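Local structure of Thiol:disulfide interchange protein DsbL (Escherichia coli, 3C7M) at residues 6-11 / 171-176; 22-27 / 163-168. The protein forms disulfide bonds in periplasmic substrates by transferring its own redox-active disulfide, working with DsbI to oxidise the arylsulfate sulfotransferase AssT. All blocks are in the same frame, centred on the assembly; numbering follows the deposited sequence. Where two conformers were deposited one is given.

How the interactions relate
Both contacts are antiparallel strand pairs in the central sheet of the thioredoxin fold. Interaction 1 joins the outermost strand 7-9 to 172-174, about 17 Å from the centre of the chain, and is partly buried; interaction 2 pairs 20-25 with 165-168 in the core, about 6 Å from that centre. Strands 165-168 and 172-174 are themselves neighbours, linked by the probable hydrogen bond from I174 N to Y166 O, so the two contacts form one continuous set of strands. At the sheet edge tyrosine rings, a methionine and a lysine chain pack over the two faces; in the core aliphatic side chains fill one face, and a buried lysine lies on a tyrosine on the other.

Interaction 1. Residues 6-11 / 171-176; sequences DYMVLE and KYLIYT
Strands 7-9 and 172-174 run antiparallel, 154° between their directions, with M8 and L173 as the hydrogen-bonded pair and Y7-I174 and V9-Y172 as non-hydrogen-bonded pairs. M8 N reaches L173 O at 2.9 Å in the carbonyl plane, while the return bond from L173 N meets M8 O nearly along its C=O axis. The ladder continues past both strands: L10 N binds K171 O at 2.9 Å, and Y175 N approaches D6 O from above the carbonyl plane. K171 and Y172 form a classic beta bulge opposite V168. M8 takes the crowded first torsion (chi1 59°) and bends at chi2 (82°), which lays SD beside L173 CB at 3.8 Å; the bend at chi3 only swings CE. Its CG lies against the phenol end of Y175, 3.4 Å from OH, the two side chains crossing at about a right angle. L10 CD2 meets L173 CD2 obliquely on this face, where I160 of helix 154-161 packs. On the other face V9 CG2 lies 3.9 Å from Y172 CE1, and V9 CG1 touches the extended aliphatic chain of K171, whose CG sits over the centre of the Y172 ring. Y7, also crowded at chi1, lies alongside Y172, both touching L192 of helix 182-193. Four backbone bonds thus set the register, while the side chains add mostly apolar packing, with the Y175 hydroxyl lying against M8.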
ATOM      1  N   ASP A   6       1.547  21.410   1.943  1.00 16.10           N
ATOM      2  CA  ASP A   6       1.152  20.368   0.995  1.00 15.43           C
ATOM      3  C   ASP A   6       2.005  19.113   1.119  1.00 14.92           C
ATOM      4  O   ASP A   6       1.534  18.004   0.855  1.00 13.86           O
ATOM      5  CB  ASP A   6       1.189  20.920  -0.425  1.00 15.49           C
ATOM      6  CG  ASP A   6       0.205  22.053  -0.619  1.00 17.17           C
ATOM      7  OD1 ASP A   6      -1.012  21.785  -0.574  1.00 17.83           O
ATOM      8  OD2 ASP A   6       0.652  23.204  -0.797  1.00 19.38           O
ATOM      9  N   TYR A   7       3.257  19.298   1.528  1.00 14.40           N
ATOM     10  CA  TYR A   7       4.198  18.199   1.648  1.00 14.33           C
ATOM     11  C   TYR A   7       5.321  18.577   2.601  1.00 14.43           C
ATOM     12  O   TYR A   7       5.466  19.741   2.985  1.00 14.05           O
ATOM     13  CB  TYR A   7       4.780  17.836   0.274  1.00 14.36           C
ATOM     14  CG  TYR A   7       5.704  18.890  -0.305  1.00 14.97           C
ATOM     15  CD1 TYR A   7       5.192  19.974  -1.018  1.00 15.14           C
ATOM     16  CD2 TYR A   7       7.084  18.809  -0.129  1.00 14.81           C
ATOM     17  CE1 TYR A   7       6.035  20.950  -1.545  1.00 15.75           C
ATOM     18  CE2 TYR A   7       7.935  19.778  -0.652  1.00 15.94           C
ATOM     19  CZ  TYR A   7       7.403  20.846  -1.354  1.00 16.47           C
ATOM     20  OH  TYR A   7       8.245  21.803  -1.870  1.00 17.30           O
ATOM     21  N   MET A   8       6.110  17.578   2.972  1.00 13.94           N
ATOM     22  CA  MET A   8       7.341  17.789   3.731  1.00 13.76           C
ATOM     23  C   MET A   8       8.443  16.902   3.155  1.00 13.86           C
ATOM     24  O   MET A   8       8.174  15.982   2.370  1.00 13.15           O
ATOM     25  CB  MET A   8       7.122  17.551   5.232  1.00 14.06           C
ATOM     26  CG  MET A   8       6.621  16.161   5.620  1.00 14.48           C
ATOM     27  SD  MET A   8       7.909  14.900   5.744  1.00 15.87           S
ATOM     28  CE  MET A   8       8.852  15.460   7.167  1.00 15.86           C
ATOM     29  N   VAL A   9       9.685  17.197   3.523  1.00 13.68           N
ATOM     30  CA  VAL A   9      10.828  16.424   3.066  1.00 13.89           C
ATOM     31  C   VAL A   9      11.267  15.489   4.187  1.00 13.95           C
ATOM     32  O   VAL A   9      11.580  15.934   5.294  1.00 14.14           O
ATOM     33  CB  VAL A   9      12.016  17.329   2.642  1.00 14.11           C
ATOM     34  CG1 VAL A   9      13.164  16.487   2.107  1.00 15.09           C
ATOM     35  CG2 VAL A   9      11.567  18.346   1.588  1.00 14.25           C
ATOM     36  N   LEU A  10      11.273  14.190   3.893  1.00 13.62           N
ATOM     37  CA  LEU A  10      11.714  13.181   4.852  1.00 13.47           C
ATOM     38  C   LEU A  10      13.187  13.377   5.174  1.00 13.31           C
ATOM     39  O   LEU A  10      14.020  13.486   4.269  1.00 13.03           O
ATOM     40  CB  LEU A  10      11.503  11.765   4.299  1.00 13.37           C
ATOM     41  CG  LEU A  10      10.065  11.284   4.060  1.00 13.32           C
ATOM     42  CD1 LEU A  10      10.066   9.945   3.344  1.00 14.79           C
ATOM     43  CD2 LEU A  10       9.295  11.189   5.361  1.00 13.91           C
ATOM     44  N   GLU A  11      13.520  13.420   6.461  0.50 13.47           N
ATOM     45  CA  GLU A  11      14.924  13.546   6.850  0.50 13.40           C
ATOM     46  C   GLU A  11      15.668  12.246   6.557  0.50 13.55           C
ATOM     47  O   GLU A  11      16.847  12.263   6.191  0.50 13.50           O
ATOM     48  CB  GLU A  11      15.070  13.963   8.318  0.50 13.44           C
ATOM     49  CG  GLU A  11      16.502  14.355   8.730  0.50 13.20           C
ATOM     50  CD  GLU A  11      17.050  15.557   7.968  0.50 13.53           C
ATOM     51  OE1 GLU A  11      16.257  16.422   7.539  0.50 13.13           O
ATOM     52  OE2 GLU A  11      18.285  15.634   7.799  0.50 14.64           O
ATOM     53  N   LYS A 171      11.352  10.631  -1.058  1.00 13.18           N
ATOM     54  CA  LYS A 171      11.843  11.844  -0.395  1.00 14.32           C
ATOM     55  C   LYS A 171      10.745  12.805   0.052  1.00 13.69           C
ATOM     56  O   LYS A 171      10.834  13.415   1.121  1.00 13.81           O
ATOM     57  CB  LYS A 171      12.839  12.567  -1.315  1.00 14.33           C
ATOM     58  CG  LYS A 171      13.371  13.898  -0.802  1.00 16.64           C
ATOM     59  CD  LYS A 171      14.513  14.395  -1.670  1.00 16.30           C
ATOM     60  CE  LYS A 171      15.062  15.717  -1.154  0.50 17.51           C
ATOM     61  NZ  LYS A 171      16.199  16.187  -1.992  0.50 17.68           N
ATOM     62  N   TYR A 172       9.706  12.940  -0.766  1.00 12.69           N
ATOM     63  CA  TYR A 172       8.697  13.969  -0.536  1.00 12.28           C
ATOM     64  C   TYR A 172       7.396  13.352  -0.073  1.00 11.74           C
ATOM     65  O   TYR A 172       6.714  12.687  -0.846  1.00 11.46           O
ATOM     66  CB  TYR A 172       8.486  14.797  -1.812  1.00 12.66           C
ATOM     67  CG  TYR A 172       9.769  15.415  -2.325  1.00 13.77           C
ATOM     68  CD1 TYR A 172      10.314  16.542  -1.705  1.00 15.61           C
ATOM     69  CD2 TYR A 172      10.444  14.867  -3.414  1.00 13.70           C
ATOM     70  CE1 TYR A 172      11.505  17.111  -2.160  1.00 15.83           C
ATOM     71  CE2 TYR A 172      11.643  15.431  -3.878  1.00 15.73           C
ATOM     72  CZ  TYR A 172      12.158  16.553  -3.240  1.00 16.02           C
ATOM     73  OH  TYR A 172      13.332  17.124  -3.695  1.00 17.20           O
ATOM     74  N   LEU A 173       7.071  13.570   1.199  1.00 10.69           N
ATOM     75  CA  LEU A 173       5.861  13.036   1.799  1.00 10.86           C
ATOM     76  C   LEU A 173       4.717  14.041   1.695  1.00 11.22           C
ATOM     77  O   LEU A 173       4.769  15.141   2.263  1.00 11.26           O
ATOM     78  CB  LEU A 173       6.115  12.654   3.265  1.00 10.65           C
ATOM     79  CG  LEU A 173       4.923  12.240   4.142  1.00 10.76           C
ATOM     80  CD1 LEU A 173       4.095  11.134   3.520  1.00 12.42           C
ATOM     81  CD2 LEU A 173       5.404  11.792   5.514  1.00 11.90           C
ATOM     82  N   ILE A 174       3.670  13.661   0.975  1.00 11.04           N
ATOM     83  CA  ILE A 174       2.494  14.516   0.888  1.00 11.38           C
ATOM     84  C   ILE A 174       1.748  14.536   2.225  1.00 11.77           C
ATOM     85  O   ILE A 174       1.674  13.517   2.910  1.00 12.04           O
ATOM     86  CB  ILE A 174       1.571  14.059  -0.259  1.00 11.22           C
ATOM     87  CG1 ILE A 174       2.325  14.198  -1.592  1.00 10.86           C
ATOM     88  CG2 ILE A 174       0.240  14.837  -0.254  1.00 11.95           C
ATOM     89  CD1 ILE A 174       1.644  13.545  -2.786  1.00 12.22           C
ATOM     90  N   TYR A 175       1.232  15.699   2.621  1.00 12.13           N
ATOM     91  CA  TYR A 175       0.341  15.748   3.772  1.00 12.88           C
ATOM     92  C   TYR A 175      -1.061  15.346   3.328  1.00 13.14           C
ATOM     93  O   TYR A 175      -1.727  16.077   2.581  1.00 13.10           O
ATOM     94  CB  TYR A 175       0.326  17.143   4.427  1.00 13.43           C
ATOM     95  CG  TYR A 175       1.524  17.407   5.320  1.00 14.06           C
ATOM     96  CD1 TYR A 175       1.692  16.705   6.515  1.00 14.99           C
ATOM     97  CD2 TYR A 175       2.489  18.349   4.970  1.00 15.51           C
ATOM     98  CE1 TYR A 175       2.789  16.932   7.335  1.00 14.84           C
ATOM     99  CE2 TYR A 175       3.591  18.589   5.788  1.00 15.22           C
ATOM    100  CZ  TYR A 175       3.735  17.872   6.963  1.00 15.23           C
ATOM    101  OH  TYR A 175       4.832  18.110   7.768  1.00 16.02           O
ATOM    102  N   THR A 176      -1.506  14.179   3.785  1.00 13.54           N
ATOM    103  CA  THR A 176      -2.808  13.640   3.401  1.00 14.08           C
ATOM    104  C   THR A 176      -3.966  14.624   3.602  1.00 14.70           C
ATOM    105  O   THR A 176      -4.848  14.727   2.753  1.00 14.72           O
ATOM    106  CB  THR A 176      -3.069  12.287   4.105  1.00 14.14           C
ATOM    107  OG1 THR A 176      -2.075  11.353   3.676  1.00 14.79           O
ATOM    108  CG2 THR A 176      -4.459  11.739   3.784  1.00 14.58           C
TER

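Interaction 2. Residues 22-27 / 163-168; sequences IKVFSY and VPAYVV
K23 sends CG anti to its backbone N (chi1 -177°) and Y166 turns CG anti to its carbonyl carbon (chi1 -63°), so the two side chains run alongside each other from a non-hydrogen-bonded pair. K23 CG lies over one face of the ring, offset toward the rim and 3.5 Å from Y166 CE2, a CH-pi contact. The lysine then bends at chi3 (64°), and its ammonium forms a salt bridge with D36; Y166 OH is hydrogen-bonded to T40. Four backbone bonds hold the antiparallel strands: I22 and V167 exchange a pair, with V167 N 2.8 Å from I22 O, and V24 and A165 exchange another, in which A165 N meets V24 O on a lone pair. On the opposite face V24 CB packs 3.9 Å from A165 CB, and the V24 and V163 side chains cross at about a right angle, CG1 to CG1. The cis peptide before P164 recalls the cis-proline loop of thioredoxin-like proteins; P164 and V163 touch C32, and V163 also touches C29, of the redox-active pair. Helix 154-161 covers the V24 and A165 face through V157, helix 30-38 meets Y166 through Y35, and strand 52-57 continues the sheet beyond 20-25.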
ATOM      1  N   ILE A  22       5.208   5.905  -3.639  1.00  8.68           N
ATOM      2  CA  ILE A  22       5.013   4.917  -2.589  1.00  8.93           C
ATOM      3  C   ILE A  22       3.798   5.330  -1.780  1.00  8.92           C
ATOM      4  O   ILE A  22       3.621   6.510  -1.466  1.00  9.59           O
ATOM      5  CB  ILE A  22       6.276   4.790  -1.694  1.00  8.50           C
ATOM      6  CG1 ILE A  22       7.377   4.046  -2.460  1.00  8.34           C
ATOM      7  CG2 ILE A  22       5.950   4.095  -0.361  1.00  9.48           C
ATOM      8  CD1 ILE A  22       8.741   4.039  -1.777  1.00  8.65           C
ATOM      9  N   LYS A  23       2.928   4.367  -1.487  1.00  8.78           N
ATOM     10  CA  LYS A  23       1.822   4.623  -0.579  1.00  8.99           C
ATOM     11  C   LYS A  23       1.948   3.704   0.621  1.00  8.69           C
ATOM     12  O   LYS A  23       1.727   2.491   0.509  1.00  8.92           O
ATOM     13  CB  LYS A  23       0.463   4.433  -1.251  1.00  9.52           C
ATOM     14  CG  LYS A  23      -0.697   4.767  -0.314  1.00 11.70           C
ATOM     15  CD  LYS A  23      -2.007   4.172  -0.772  1.00 15.37           C
ATOM     16  CE  LYS A  23      -1.915   2.653  -0.737  1.00 16.91           C
ATOM     17  NZ  LYS A  23      -3.232   2.041  -0.453  1.00 19.03           N
ATOM     18  N   VAL A  24       2.326   4.278   1.757  1.00  8.73           N
ATOM     19  CA  VAL A  24       2.348   3.519   3.003  1.00  8.70           C
ATOM     20  C   VAL A  24       0.913   3.415   3.502  1.00  8.84           C
ATOM     21  O   VAL A  24       0.211   4.419   3.622  1.00  8.88           O
ATOM     22  CB  VAL A  24       3.262   4.157   4.071  1.00  8.55           C
ATOM     23  CG1 VAL A  24       3.325   3.254   5.307  1.00  9.97           C
ATOM     24  CG2 VAL A  24       4.664   4.378   3.496  1.00  9.12           C
ATOM     25  N   PHE A  25       0.457   2.195   3.765  1.00  8.52           N
ATOM     26  CA  PHE A  25      -0.928   2.005   4.189  1.00  8.85           C
ATOM     27  C   PHE A  25      -1.049   0.833   5.143  1.00  8.96           C
ATOM     28  O   PHE A  25      -0.105   0.065   5.318  1.00  8.65           O
ATOM     29  CB  PHE A  25      -1.853   1.813   2.975  1.00  9.31           C
ATOM     30  CG  PHE A  25      -1.802   0.430   2.384  1.00  9.31           C
ATOM     31  CD1 PHE A  25      -0.649  -0.034   1.733  1.00  9.58           C
ATOM     32  CD2 PHE A  25      -2.892  -0.425   2.505  1.00 10.22           C
ATOM     33  CE1 PHE A  25      -0.596  -1.328   1.205  1.00 10.97           C
ATOM     34  CE2 PHE A  25      -2.837  -1.715   1.976  1.00  9.85           C
ATOM     35  CZ  PHE A  25      -1.691  -2.156   1.325  1.00 10.11           C
ATOM     36  N   SER A  26      -2.219   0.727   5.766  1.00  9.15           N
ATOM     37  CA  SER A  26      -2.567  -0.434   6.592  1.00  9.29           C
ATOM     38  C   SER A  26      -3.984  -0.859   6.285  1.00  9.43           C
ATOM     39  O   SER A  26      -4.865  -0.012   6.127  1.00  9.68           O
ATOM     40  CB  SER A  26      -2.478  -0.083   8.077  1.00  9.72           C
ATOM     41  OG  SER A  26      -3.118  -1.073   8.874  1.00  9.94           O
ATOM     42  N   TYR A  27      -4.217  -2.168   6.221  1.00  8.89           N
ATOM     43  CA  TYR A  27      -5.568  -2.687   6.029  1.00  9.18           C
ATOM     44  C   TYR A  27      -6.527  -2.155   7.113  1.00  9.94           C
ATOM     45  O   TYR A  27      -7.734  -2.021   6.878  1.00 10.38           O
ATOM     46  CB  TYR A  27      -5.555  -4.226   6.036  1.00  9.15           C
ATOM     47  CG  TYR A  27      -5.450  -4.812   7.429  1.00  8.73           C
ATOM     48  CD1 TYR A  27      -4.221  -4.903   8.081  1.00  8.46           C
ATOM     49  CD2 TYR A  27      -6.589  -5.249   8.102  1.00  8.16           C
ATOM     50  CE1 TYR A  27      -4.127  -5.414   9.373  1.00  8.17           C
ATOM     51  CE2 TYR A  27      -6.505  -5.767   9.382  1.00  7.63           C
ATOM     52  CZ  TYR A  27      -5.283  -5.846  10.011  1.00  8.43           C
ATOM     53  OH  TYR A  27      -5.214  -6.369  11.276  1.00  9.01           O
ATOM     54  N   VAL A 163      -1.003   7.195   8.474  1.00 12.81           N
ATOM     55  CA  VAL A 163      -1.275   6.588   7.177  1.00 12.54           C
ATOM     56  C   VAL A 163      -2.664   7.025   6.696  1.00 12.02           C
ATOM     57  O   VAL A 163      -3.540   7.310   7.517  1.00 12.38           O
ATOM     58  CB  VAL A 163      -1.137   5.037   7.204  1.00 12.20           C
ATOM     59  CG1 VAL A 163       0.328   4.631   7.312  1.00 12.84           C
ATOM     60  CG2 VAL A 163      -1.959   4.422   8.338  1.00 13.29           C
ATOM     61  N   PRO A 164      -2.874   7.091   5.372  1.00 11.50           N
ATOM     62  CA  PRO A 164      -1.920   6.792   4.310  1.00 10.97           C
ATOM     63  C   PRO A 164      -0.801   7.819   4.219  1.00 10.60           C
ATOM     64  O   PRO A 164      -0.985   8.983   4.602  1.00 11.18           O
ATOM     65  CB  PRO A 164      -2.773   6.844   3.042  1.00 10.70           C
ATOM     66  CG  PRO A 164      -3.908   7.751   3.393  1.00 12.01           C
ATOM     67  CD  PRO A 164      -4.185   7.499   4.836  1.00 11.97           C
ATOM     68  N   ALA A 165       0.343   7.376   3.713  1.00  9.78           N
ATOM     69  CA  ALA A 165       1.483   8.258   3.498  1.00  9.68           C
ATOM     70  C   ALA A 165       1.944   8.085   2.050  1.00  9.53           C
ATOM     71  O   ALA A 165       2.547   7.065   1.683  1.00  9.56           O
ATOM     72  CB  ALA A 165       2.595   7.936   4.491  1.00 10.13           C
ATOM     73  N   TYR A 166       1.629   9.083   1.224  1.00  9.15           N
ATOM     74  CA  TYR A 166       2.049   9.084  -0.176  1.00  9.33           C
ATOM     75  C   TYR A 166       3.380   9.800  -0.303  1.00  9.51           C
ATOM     76  O   TYR A 166       3.495  10.977   0.057  1.00  9.83           O
ATOM     77  CB  TYR A 166       1.015   9.768  -1.062  1.00  9.93           C
ATOM     78  CG  TYR A 166      -0.336   9.096  -1.094  1.00  9.89           C
ATOM     79  CD1 TYR A 166      -1.326   9.445  -0.177  1.00 10.45           C
ATOM     80  CD2 TYR A 166      -0.646   8.143  -2.072  1.00 10.41           C
ATOM     81  CE1 TYR A 166      -2.592   8.852  -0.218  1.00 11.17           C
ATOM     82  CE2 TYR A 166      -1.915   7.549  -2.121  1.00 10.91           C
ATOM     83  CZ  TYR A 166      -2.878   7.913  -1.190  1.00 10.98           C
ATOM     84  OH  TYR A 166      -4.136   7.338  -1.199  1.00 12.77           O
ATOM     85  N   VAL A 167       4.370   9.074  -0.806  1.00  8.81           N
ATOM     86  CA  VAL A 167       5.747   9.552  -0.894  1.00  9.25           C
ATOM     87  C   VAL A 167       6.227   9.534  -2.347  1.00  9.56           C
ATOM     88  O   VAL A 167       6.092   8.530  -3.045  1.00  9.30           O
ATOM     89  CB  VAL A 167       6.689   8.682  -0.023  1.00  9.07           C
ATOM     90  CG1 VAL A 167       8.133   9.176  -0.128  1.00 10.12           C
ATOM     91  CG2 VAL A 167       6.236   8.681   1.446  1.00  9.69           C
ATOM     92  N   VAL A 168       6.789  10.652  -2.796  1.00  9.65           N
ATOM     93  CA  VAL A 168       7.317  10.752  -4.148  1.00 10.43           C
ATOM     94  C   VAL A 168       8.829  10.613  -4.124  1.00 10.73           C
ATOM     95  O   VAL A 168       9.516  11.349  -3.399  1.00 10.57           O
ATOM     96  CB  VAL A 168       6.930  12.104  -4.806  1.00 10.28           C
ATOM     97  CG1 VAL A 168       7.448  12.182  -6.235  1.00 10.82           C
ATOM     98  CG2 VAL A 168       5.419  12.290  -4.786  1.00 10.84           C
TER